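Local structure of citrate synthase (Metallosphaera sedula, 6ABX) at residues Ser16-Asp21 with His176-Met181; Asn182-Ala187 with Ser207-Pro212; Glu220-Phe225 with Ser310-Tyr315; Lys257-Arg262 with Ile302-Asp307. The protein probably catalyses the condensation of oxaloacetate with acetyl-CoA and water to give citrate and CoA, the entry step of the tricarboxylic acid cycle. All blocks are in the same frame, centred on the assembly; numbering follows the deposited sequence.

Interaction 1 (Ser16-Asp21 with His176-Met181)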
# COMPACT_ATOMS: atom_id res chain seq x y z
N SER A 16 -11.16 -8.89 -17.42
CA SER A 16 -11.39 -10.19 -18.07
C SER A 16 -10.64 -11.30 -17.30
O SER A 16 -10.60 -12.43 -17.74
CB SER A 16 -10.95 -10.13 -19.49
OG SER A 16 -9.55 -10.00 -19.56
N ILE A 17 -10.10 -10.94 -16.13
CA ILE A 17 -9.28 -11.90 -15.35
C ILE A 17 -10.13 -12.94 -14.61
O ILE A 17 -9.89 -14.17 -14.76
CB ILE A 17 -8.31 -11.13 -14.41
CG1 ILE A 17 -7.36 -10.25 -15.22
CG2 ILE A 17 -7.55 -12.12 -13.55
CD1 ILE A 17 -6.58 -9.29 -14.38
N THR A 18 -11.02 -12.47 -13.73
CA THR A 18 -11.75 -13.30 -12.81
C THR A 18 -13.22 -12.88 -12.82
O THR A 18 -13.53 -11.68 -12.84
CB THR A 18 -11.18 -13.20 -11.40
OG1 THR A 18 -9.82 -13.65 -11.50
CG2 THR A 18 -12.00 -13.98 -10.40
N TYR A 19 -14.09 -13.87 -12.91
CA TYR A 19 -15.53 -13.66 -12.70
C TYR A 19 -15.99 -14.48 -11.51
O TYR A 19 -15.78 -15.70 -11.49
CB TYR A 19 -16.34 -14.10 -13.93
CG TYR A 19 -17.82 -14.01 -13.71
CD1 TYR A 19 -18.40 -12.78 -13.49
CD2 TYR A 19 -18.61 -15.14 -13.66
CE1 TYR A 19 -19.74 -12.67 -13.21
CE2 TYR A 19 -19.97 -15.05 -13.40
CZ TYR A 19 -20.53 -13.80 -13.22
OH TYR A 19 -21.85 -13.67 -12.91
N ILE A 20 -16.71 -13.83 -10.58
CA ILE A 20 -17.35 -14.46 -9.46
C ILE A 20 -18.85 -14.49 -9.69
O ILE A 20 -19.42 -13.42 -9.94
CB ILE A 20 -17.05 -13.70 -8.15
CG1 ILE A 20 -15.54 -13.60 -7.88
CG2 ILE A 20 -17.81 -14.32 -7.00
CD1 ILE A 20 -15.15 -12.53 -6.90
N ASP A 21 -19.43 -15.69 -9.63
CA ASP A 21 -20.88 -15.88 -9.63
C ASP A 21 -21.32 -16.14 -8.19
O ASP A 21 -21.23 -17.26 -7.73
CB ASP A 21 -21.29 -17.00 -10.58
CG ASP A 21 -22.78 -17.00 -10.86
OD1 ASP A 21 -23.57 -16.61 -9.94
OD2 ASP A 21 -23.16 -17.43 -11.99
N HIS A 176 -6.28 -19.50 -4.30
CA HIS A 176 -6.04 -18.18 -3.72
C HIS A 176 -5.47 -17.15 -4.71
O HIS A 176 -5.20 -16.02 -4.30
CB HIS A 176 -5.13 -18.30 -2.50
CG HIS A 176 -5.81 -18.90 -1.31
ND1 HIS A 176 -5.90 -20.26 -1.12
CD2 HIS A 176 -6.41 -18.32 -0.25
CE1 HIS A 176 -6.56 -20.48 0.02
NE2 HIS A 176 -6.94 -19.31 0.54
N MET A 177 -5.27 -17.49 -6.01
CA MET A 177 -4.49 -16.64 -6.87
C MET A 177 -5.24 -15.35 -7.21
O MET A 177 -4.57 -14.32 -7.30
CB MET A 177 -4.14 -17.36 -8.16
CG MET A 177 -3.00 -18.34 -7.93
SD MET A 177 -2.64 -19.24 -9.47
CE MET A 177 -1.22 -20.20 -8.96
N ASP A 178 -6.57 -15.40 -7.32
CA ASP A 178 -7.28 -14.16 -7.59
C ASP A 178 -8.72 -14.24 -7.11
O ASP A 178 -9.31 -15.30 -7.15
CB ASP A 178 -7.32 -13.77 -9.07
CG ASP A 178 -7.67 -12.29 -9.25
OD1 ASP A 178 -6.90 -11.45 -8.72
OD2 ASP A 178 -8.76 -11.99 -9.80
N HIS A 179 -9.28 -13.06 -6.78
CA HIS A 179 -10.71 -13.04 -6.45
C HIS A 179 -11.32 -11.69 -6.85
O HIS A 179 -12.05 -11.12 -6.08
CB HIS A 179 -10.95 -13.42 -5.01
CG HIS A 179 -12.24 -14.11 -4.78
ND1 HIS A 179 -13.22 -13.61 -3.94
CD2 HIS A 179 -12.78 -15.21 -5.38
CE1 HIS A 179 -14.28 -14.41 -3.97
NE2 HIS A 179 -14.03 -15.44 -4.83
N GLU A 180 -10.91 -11.17 -8.01
CA GLU A 180 -11.50 -9.94 -8.57
C GLU A 180 -11.13 -8.81 -7.56
O GLU A 180 -9.97 -8.64 -7.10
CB GLU A 180 -12.98 -10.29 -8.89
CG GLU A 180 -13.56 -9.65 -10.18
CD GLU A 180 -14.99 -9.95 -10.68
OE1 GLU A 180 -15.62 -10.93 -10.20
OE2 GLU A 180 -15.50 -9.22 -11.62
N MET A 181 -12.10 -8.01 -7.11
CA MET A 181 -11.80 -6.72 -6.57
C MET A 181 -11.81 -6.50 -5.02
O MET A 181 -12.27 -5.52 -4.49
CB MET A 181 -12.89 -5.80 -7.09
CG MET A 181 -12.53 -4.47 -6.86
SD MET A 181 -10.76 -4.21 -6.99
CE MET A 181 -10.45 -4.60 -8.74
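Thr-18 and Glu-180 bring the two backbones closest, their CA atoms 5.4 Å apart, where strand 18-21 runs past the irregular loop 176-181. With OG1 anti to the carbonyl carbon and beside the backbone N (chi1 -61°), Thr-18 donates to Asp-178 OD2 (2.6 Å), its beta-branch setting a methyl against Glu-180. Glu-180 N reaches the same oxygen from the opposite face of the carboxylate (N to OD2 2.9 Å), closing an Asx turn that the short, acceptor-tipped aspartate suits; His-339 is a third partner. The longer Glu-180, extended beyond CG, reaches across past Thr-18 O, and its OE1 accepts from Ile-20 N (3.1 Å) at a bent 139°. An alanine in place of Glu-180 would probably leave Ile-20 N without its mate and open a gap beside the strand. Ile-20 CD1, at the end of its longer branch, sits over one face of His-179, 3.6 Å from the ring centroid in a CH-pi contact. That face-on methyl leaves the ring's nitrogens to Tyr-256 and the bound citrate, fitting a residue known to bind oxaloacetate. Leu-27 of strand 26-29 backs Thr-18 and Ile-20, helix 43-52 meets Ile-17, and helix 324-343 supplies His-339.

Interaction 2 (Asn182-Ala187 with Ser207-Pro212)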
# COMPACT_ATOMS: atom_id res chain seq x y z
N ASN A 182 -11.10 -7.25 -4.27
CA ASN A 182 -11.20 -7.13 -2.85
C ASN A 182 -10.37 -5.90 -2.41
O ASN A 182 -9.67 -5.27 -3.23
CB ASN A 182 -10.67 -8.45 -2.31
CG ASN A 182 -9.47 -8.94 -3.08
OD1 ASN A 182 -8.37 -8.42 -2.95
ND2 ASN A 182 -9.68 -9.90 -3.98
N ALA A 183 -10.33 -5.65 -1.11
CA ALA A 183 -9.61 -4.50 -0.55
C ALA A 183 -8.12 -4.51 -0.92
O ALA A 183 -7.55 -3.47 -1.14
CB ALA A 183 -9.76 -4.47 0.94
N SER A 184 -7.45 -5.67 -0.87
CA SER A 184 -6.03 -5.71 -1.19
C SER A 184 -5.77 -5.42 -2.68
O SER A 184 -4.82 -4.68 -2.99
CB SER A 184 -5.34 -6.99 -0.74
OG SER A 184 -5.87 -8.15 -1.38
N THR A 185 -6.58 -5.99 -3.57
CA THR A 185 -6.43 -5.68 -4.99
C THR A 185 -6.69 -4.18 -5.20
O THR A 185 -5.93 -3.56 -5.97
CB THR A 185 -7.36 -6.57 -5.82
OG1 THR A 185 -6.99 -7.92 -5.54
CG2 THR A 185 -7.31 -6.24 -7.29
N MET A 186 -7.66 -3.61 -4.50
CA MET A 186 -7.92 -2.17 -4.62
C MET A 186 -6.67 -1.37 -4.16
O MET A 186 -6.30 -0.38 -4.75
CB MET A 186 -9.18 -1.76 -3.85
CG MET A 186 -9.50 -0.27 -3.88
SD MET A 186 -9.79 0.24 -5.56
CE MET A 186 -10.37 1.91 -5.27
N ALA A 187 -6.03 -1.76 -3.07
CA ALA A 187 -4.83 -1.03 -2.59
C ALA A 187 -3.75 -1.03 -3.67
O ALA A 187 -3.14 -0.01 -3.95
CB ALA A 187 -4.32 -1.65 -1.31
N SER A 207 0.06 -4.90 2.81
CA SER A 207 -0.34 -4.02 3.92
C SER A 207 -1.86 -4.16 4.18
O SER A 207 -2.28 -4.25 5.33
CB SER A 207 0.06 -2.59 3.62
OG SER A 207 1.48 -2.48 3.54
N ALA A 208 -2.69 -4.19 3.13
CA ALA A 208 -4.16 -4.35 3.24
C ALA A 208 -4.55 -5.77 3.69
O ALA A 208 -5.41 -5.98 4.53
CB ALA A 208 -4.83 -4.03 1.92
N LEU A 209 -3.92 -6.76 3.07
CA LEU A 209 -4.24 -8.18 3.31
C LEU A 209 -3.97 -8.55 4.77
O LEU A 209 -4.65 -9.43 5.27
CB LEU A 209 -3.43 -9.05 2.37
CG LEU A 209 -3.81 -10.52 2.34
CD1 LEU A 209 -5.24 -10.70 1.91
CD2 LEU A 209 -2.84 -11.34 1.49
N LYS A 210 -3.06 -7.85 5.44
CA LYS A 210 -2.78 -8.12 6.88
C LYS A 210 -4.04 -7.93 7.75
O LYS A 210 -4.17 -8.54 8.82
CB LYS A 210 -1.67 -7.19 7.35
CG LYS A 210 -1.28 -7.40 8.81
CD LYS A 210 -0.26 -6.44 9.33
CE LYS A 210 -0.20 -6.50 10.85
NZ LYS A 210 0.81 -5.58 11.42
N GLY A 211 -4.87 -6.96 7.41
CA GLY A 211 -5.92 -6.54 8.27
C GLY A 211 -6.97 -7.62 8.44
O GLY A 211 -7.39 -8.25 7.47
N PRO A 212 -7.46 -7.86 9.68
CA PRO A 212 -8.38 -8.98 9.91
C PRO A 212 -9.74 -8.86 9.22
O PRO A 212 -10.40 -9.89 9.11
CB PRO A 212 -8.54 -9.04 11.43
CG PRO A 212 -8.24 -7.62 11.86
CD PRO A 212 -7.16 -7.11 10.90
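Ala-208 pushes its methyl against the backbone of Ser-184, with CB 3.7 Å from Ser-184 CA, and the two CA atoms lie only 5.0 Å apart. So close an approach of helices 183-192 and 198-209 is possible because the residues between them are small: Ala-187 CB meets Ala-208 CB at 4.0 Å, a methyl-to-methyl contact that longer side chains could not make at this spacing. Of its side chain, Ser-184 turns CB to the other helix. Its OG stands between the backbone N and the carbonyl carbon (chi1 63°), turned to Asn-182 OD1 at 3.0 Å, with His-214 and Trp-336 as further partners that satisfy this buried hydroxyl. Leu-209 likewise touches with its root, CB lying 4.2 Å from Ser-184 CB; CG is anti to the backbone N (chi1 -170°), and the branch goes on to pack on Phe-328 and Ala-329 of helix 324-343. Asn-182 is the N-cap of helix 183-192, and its OD1 accepts three bonds, from Thr-185 N (3.1 Å, 162°), Thr-185 OG1 and Ser-184 OG. Asparagine suits that place, its short side chain folding back over the first turn and its amide oxygen accepting several bonds, a grip that fixes its rotation. Asn-182 is seen to bind oxaloacetate, and this close packing of small residues places the capped helix start at the substrate site, next to the interface with the second subunit.

Interaction 3 (Glu220-Phe225 with Ser310-Tyr315)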
# COMPACT_ATOMS: atom_id res chain seq x y z
N GLU A 220 -8.55 -18.07 11.84
CA GLU A 220 -9.52 -17.98 12.93
C GLU A 220 -10.34 -19.28 13.05
O GLU A 220 -10.66 -19.76 14.18
CB GLU A 220 -10.39 -16.75 12.67
CG GLU A 220 -9.71 -15.47 13.14
CD GLU A 220 -9.54 -15.41 14.65
OE1 GLU A 220 -10.55 -15.52 15.38
OE2 GLU A 220 -8.39 -15.30 15.11
N ALA A 221 -10.71 -19.86 11.92
CA ALA A 221 -11.51 -21.07 11.96
C ALA A 221 -10.68 -22.22 12.52
O ALA A 221 -11.16 -23.02 13.27
CB ALA A 221 -12.05 -21.45 10.60
N LEU A 222 -9.39 -22.26 12.16
CA LEU A 222 -8.55 -23.35 12.67
C LEU A 222 -8.42 -23.24 14.19
O LEU A 222 -8.44 -24.27 14.85
CB LEU A 222 -7.15 -23.27 12.04
CG LEU A 222 -6.16 -24.30 12.61
CD1 LEU A 222 -6.64 -25.72 12.38
CD2 LEU A 222 -4.78 -24.12 12.00
N LYS A 223 -8.21 -22.02 14.72
CA LYS A 223 -8.13 -21.79 16.16
C LYS A 223 -9.38 -22.34 16.84
O LYS A 223 -9.27 -22.97 17.88
CB LYS A 223 -7.99 -20.28 16.43
CG LYS A 223 -7.85 -19.83 17.88
CD LYS A 223 -7.56 -18.30 17.97
CE LYS A 223 -6.94 -17.82 19.26
NZ LYS A 223 -7.96 -17.23 20.16
N GLN A 224 -10.55 -22.04 16.28
CA GLN A 224 -11.86 -22.54 16.76
C GLN A 224 -11.83 -24.07 16.83
O GLN A 224 -12.20 -24.67 17.87
CB GLN A 224 -13.00 -22.12 15.82
CG GLN A 224 -14.26 -21.63 16.47
CD GLN A 224 -14.17 -20.15 16.74
OE1 GLN A 224 -13.06 -19.63 16.89
NE2 GLN A 224 -15.32 -19.46 16.83
N PHE A 225 -11.43 -24.73 15.74
CA PHE A 225 -11.39 -26.19 15.72
C PHE A 225 -10.47 -26.71 16.85
O PHE A 225 -10.78 -27.74 17.52
CB PHE A 225 -10.94 -26.76 14.38
CG PHE A 225 -11.69 -26.25 13.17
CD1 PHE A 225 -13.03 -25.88 13.23
CD2 PHE A 225 -11.02 -26.10 11.96
CE1 PHE A 225 -13.70 -25.43 12.09
CE2 PHE A 225 -11.68 -25.63 10.85
CZ PHE A 225 -13.00 -25.26 10.91
N SER A 310 -9.06 -23.51 4.70
CA SER A 310 -7.69 -23.21 4.19
C SER A 310 -6.66 -23.30 5.31
O SER A 310 -5.61 -23.95 5.15
CB SER A 310 -7.62 -21.90 3.51
OG SER A 310 -7.92 -20.84 4.40
N GLY A 311 -6.94 -22.67 6.46
CA GLY A 311 -5.96 -22.71 7.54
C GLY A 311 -5.63 -24.13 8.00
O GLY A 311 -4.47 -24.48 8.21
N LEU A 312 -6.64 -24.99 8.12
CA LEU A 312 -6.46 -26.37 8.51
C LEU A 312 -5.62 -27.15 7.49
O LEU A 312 -4.72 -27.92 7.85
CB LEU A 312 -7.84 -26.99 8.73
CG LEU A 312 -7.85 -28.49 9.01
CD1 LEU A 312 -6.94 -28.80 10.17
CD2 LEU A 312 -9.27 -28.94 9.28
N VAL A 313 -5.86 -26.92 6.20
CA VAL A 313 -5.06 -27.56 5.12
C VAL A 313 -3.59 -27.12 5.20
O VAL A 313 -2.73 -27.97 5.17
CB VAL A 313 -5.67 -27.27 3.74
CG1 VAL A 313 -4.73 -27.61 2.60
CG2 VAL A 313 -7.01 -27.98 3.58
N PHE A 314 -3.33 -25.83 5.36
CA PHE A 314 -1.93 -25.34 5.43
C PHE A 314 -1.26 -25.85 6.72
O PHE A 314 -0.10 -26.22 6.72
CB PHE A 314 -1.91 -23.83 5.31
CG PHE A 314 -2.19 -23.37 3.90
CD1 PHE A 314 -1.41 -23.81 2.85
CD2 PHE A 314 -3.20 -22.47 3.64
CE1 PHE A 314 -1.67 -23.39 1.55
CE2 PHE A 314 -3.45 -22.06 2.33
CZ PHE A 314 -2.72 -22.57 1.29
N TYR A 315 -2.01 -25.90 7.83
CA TYR A 315 -1.51 -26.47 9.07
C TYR A 315 -1.14 -27.94 8.88
O TYR A 315 -0.09 -28.39 9.39
CB TYR A 315 -2.53 -26.26 10.19
CG TYR A 315 -2.14 -26.86 11.52
CD1 TYR A 315 -1.09 -26.31 12.25
CD2 TYR A 315 -2.82 -27.92 12.08
CE1 TYR A 315 -0.70 -26.84 13.47
CE2 TYR A 315 -2.44 -28.48 13.30
CZ TYR A 315 -1.38 -27.93 13.99
OH TYR A 315 -0.99 -28.40 15.22
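Leu-222 is the first residue of 220-225 to meet the other helix, and it does so with both methyls. Its CG is anti to the backbone N (chi1 175°), which carries the fork outward between Gly-311, Leu-312 and Tyr-315. CD1 lies against Leu-312 CD1 at 3.8 Å, while CD2 comes 3.6 Å from Tyr-315 CB and 3.8 Å from Gly-311 O; the two side chains it touches are each crossed at about a right angle. A branched aliphatic residue serves well here, since one stem fills two adjoining niches. Gly-311 suits the position facing it: a CB there would lie only about 3.6 Å from Leu-222 CB, a tight fit. One turn later, Phe-225 meets Leu-312 CD2 through its CD2 at 4.3 Å, a looser touch. The phenylalanine ring folds back on its own helix, with Ala-221 O 3.2 Å above the plane over the centre of one face, and Phe-308 meets the ring edge-to-face. Tyr-315 keeps its root in the contact and sends its hydroxyl to Glu-278, while Leu-312 and Phe-225 both reach helix 277-297. The axes of the two short segments pass 8.3 Å apart at 75°, a steep crossing. Such apolar helix-to-helix packing builds the mostly helical citrate synthase fold, here joining helices 220-228 and 310-316 near Phe-251 of the acetyl-CoA site.

Interaction 4 (Lys257-Arg262 with Ile302-Asp307). With FLC (citrate anion), chain C.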
# COMPACT_ATOMS: atom_id res chain seq x y z
N LYS A 257 -23.50 -16.54 -2.03
CA LYS A 257 -24.78 -16.74 -1.37
C LYS A 257 -25.06 -18.24 -1.28
O LYS A 257 -26.18 -18.66 -1.07
CB LYS A 257 -25.83 -15.89 -2.11
CG LYS A 257 -25.68 -14.38 -1.87
CD LYS A 257 -25.26 -14.03 -0.43
CE LYS A 257 -25.02 -12.56 -0.14
NZ LYS A 257 -24.34 -11.85 -1.25
N THR A 258 -23.99 -19.02 -1.41
CA THR A 258 -23.96 -20.43 -1.24
C THR A 258 -22.53 -20.79 -0.83
O THR A 258 -21.72 -19.91 -0.57
CB THR A 258 -24.44 -21.12 -2.52
OG1 THR A 258 -24.70 -22.48 -2.17
CG2 THR A 258 -23.44 -21.00 -3.65
N MET A 259 -22.26 -22.09 -0.73
CA MET A 259 -20.92 -22.62 -0.36
C MET A 259 -19.91 -21.94 -1.29
O MET A 259 -20.16 -21.87 -2.47
CB MET A 259 -20.86 -24.14 -0.58
CG MET A 259 -19.51 -24.76 -0.25
SD MET A 259 -19.48 -25.44 1.42
CE MET A 259 -17.92 -26.30 1.47
N ASP A 260 -18.84 -21.36 -0.73
CA ASP A 260 -17.76 -20.82 -1.54
C ASP A 260 -17.18 -21.97 -2.37
O ASP A 260 -16.81 -23.00 -1.85
CB ASP A 260 -16.74 -20.19 -0.61
CG ASP A 260 -15.49 -19.56 -1.19
OD1 ASP A 260 -15.10 -19.89 -2.34
OD2 ASP A 260 -14.95 -18.70 -0.49
N PRO A 261 -17.03 -21.84 -3.70
CA PRO A 261 -16.50 -22.96 -4.48
C PRO A 261 -15.09 -23.38 -4.05
O PRO A 261 -14.73 -24.56 -4.15
CB PRO A 261 -16.43 -22.41 -5.91
CG PRO A 261 -16.52 -20.91 -5.75
CD PRO A 261 -17.36 -20.67 -4.51
N ARG A 262 -14.32 -22.40 -3.56
CA ARG A 262 -12.95 -22.69 -3.10
C ARG A 262 -13.01 -23.56 -1.85
O ARG A 262 -12.18 -24.47 -1.66
CB ARG A 262 -12.19 -21.38 -2.85
CG ARG A 262 -12.07 -20.46 -4.06
CD ARG A 262 -11.56 -19.09 -3.71
NE ARG A 262 -12.54 -18.37 -2.89
CZ ARG A 262 -12.33 -17.18 -2.36
NH1 ARG A 262 -13.20 -16.69 -1.49
NH2 ARG A 262 -11.21 -16.52 -2.63
N ILE A 302 -25.73 -17.60 4.95
CA ILE A 302 -24.40 -17.63 5.59
C ILE A 302 -23.82 -19.05 5.45
O ILE A 302 -24.42 -20.02 5.92
CB ILE A 302 -24.50 -17.12 7.05
CG1 ILE A 302 -24.90 -15.64 7.06
CG2 ILE A 302 -23.21 -17.37 7.82
CD1 ILE A 302 -25.13 -15.08 8.44
N TYR A 303 -22.72 -19.17 4.68
CA TYR A 303 -22.18 -20.50 4.28
C TYR A 303 -20.67 -20.53 4.48
O TYR A 303 -20.06 -19.48 4.68
CB TYR A 303 -22.49 -20.83 2.82
CG TYR A 303 -23.91 -21.28 2.56
CD1 TYR A 303 -24.27 -22.62 2.62
CD2 TYR A 303 -24.90 -20.36 2.26
CE1 TYR A 303 -25.57 -23.03 2.38
CE2 TYR A 303 -26.21 -20.75 2.04
CZ TYR A 303 -26.55 -22.09 2.09
OH TYR A 303 -27.84 -22.48 1.85
N PRO A 304 -20.03 -21.70 4.47
CA PRO A 304 -18.58 -21.76 4.67
C PRO A 304 -17.89 -20.98 3.56
O PRO A 304 -18.24 -21.11 2.38
CB PRO A 304 -18.22 -23.23 4.64
CG PRO A 304 -19.55 -23.93 4.85
CD PRO A 304 -20.59 -23.03 4.27
N ASN A 305 -16.90 -20.20 3.99
CA ASN A 305 -15.99 -19.42 3.15
C ASN A 305 -14.71 -20.25 2.93
O ASN A 305 -14.45 -21.23 3.60
CB ASN A 305 -15.62 -18.12 3.89
CG ASN A 305 -14.94 -17.11 2.99
OD1 ASN A 305 -15.46 -16.79 1.91
ND2 ASN A 305 -13.77 -16.63 3.39
N VAL A 306 -13.86 -19.79 2.01
CA VAL A 306 -12.58 -20.48 1.76
C VAL A 306 -11.78 -20.66 3.06
O VAL A 306 -11.12 -21.69 3.24
CB VAL A 306 -11.80 -19.69 0.69
CG1 VAL A 306 -11.53 -18.24 1.08
CG2 VAL A 306 -10.55 -20.42 0.26
N ASP A 307 -11.80 -19.66 3.95
CA ASP A 307 -11.00 -19.76 5.14
C ASP A 307 -11.61 -20.66 6.23
O ASP A 307 -10.98 -20.80 7.28
CB ASP A 307 -10.65 -18.43 5.80
CG ASP A 307 -11.80 -17.47 6.05
OD1 ASP A 307 -12.95 -17.91 6.00
OD2 ASP A 307 -11.49 -16.25 6.27
CAC FLC C . -12.93 -10.76 -1.10
CA FLC C . -12.42 -11.41 0.14
CB FLC C . -12.18 -12.88 0.37
CBC FLC C . -12.84 -13.72 1.47
CG FLC C . -10.99 -13.52 0.12
CGC FLC C . -10.36 -12.97 -1.09
OA1 FLC C . -13.38 -9.60 -0.77
OA2 FLC C . -12.80 -11.24 -2.31
OB1 FLC C . -13.28 -13.16 2.50
OB2 FLC C . -12.86 -14.98 1.42
OG1 FLC C . -9.85 -11.86 -1.26
OG2 FLC C . -10.30 -13.86 -1.85
OHB FLC C . -12.92 -13.48 -0.76
O HOH W 1 -19.61 -18.72 1.12
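In the citrate-binding pocket, Asp-260 and Arg-262, at the start of helix 261-270, meet Asn-305 and Val-306 of the loop before helix 310-316. Asp-260 is the N-cap: OD1 takes Arg-262 N, and also Arg-262 NE in the guanidinium plane, while OD2 pairs with NH1 (2.8 Å), a side-on salt bridge. Val-306 N adds a bond to OD2 (2.9 Å) from above the carboxylate plane. An alanine in place of Asp-260 would probably leave the guanidinium without its protein countercharge and freer to turn, and Val-306 N without its mate. Asp-260 N bonds Pro-304 O (3.2 Å, 169°), and a water bridges that oxygen to Thr-258 O. Val-306 lays CG1 over a guanidinium face, 3.4 Å from NH1, an apolar lid that leaves the edge for ligand. The Tyr-303 ring covers Thr-258 CA, 4.0 Å from its centroid, and Met-259 SD packs on Pro-304 CG. Citrate OG2 receives Arg-262 NH2 (2.9 Å); its OB2 receives Asn-305 ND2 (2.7 Å), whose other N-H goes to Asp-307 OD1. This aspartate-held arginine, seen to bind oxaloacetate, here grips a citrate carboxylate beside Asp-307, a predicted active-site residue, at the oxaloacetate end of the citrate synthase active site.

Interactions 1, 2 and 4 converge on the citrate site, their centres 15 to 19 Å apart, and contribute His-179, Asn-182 and Arg-262 respectively. Interactions 1 and 2 are continuous in the chain, 176-181 running into 182-187, and both touch the second subunit, whose Arg-351 also reaches the citrate. His-179 packs on the guanidinium of Arg-262, joining interactions 1 and 4. Both segments of interaction 4 come between those of interaction 3 in sequence, and Ala-221 CB rests on Asp-307 O at 3.5 Å. Interaction 3, its centre about 20 Å from that of interaction 2, thus lies behind the loop that carries Asp-307. Loops and helix starts far apart in the chain meet at one active site.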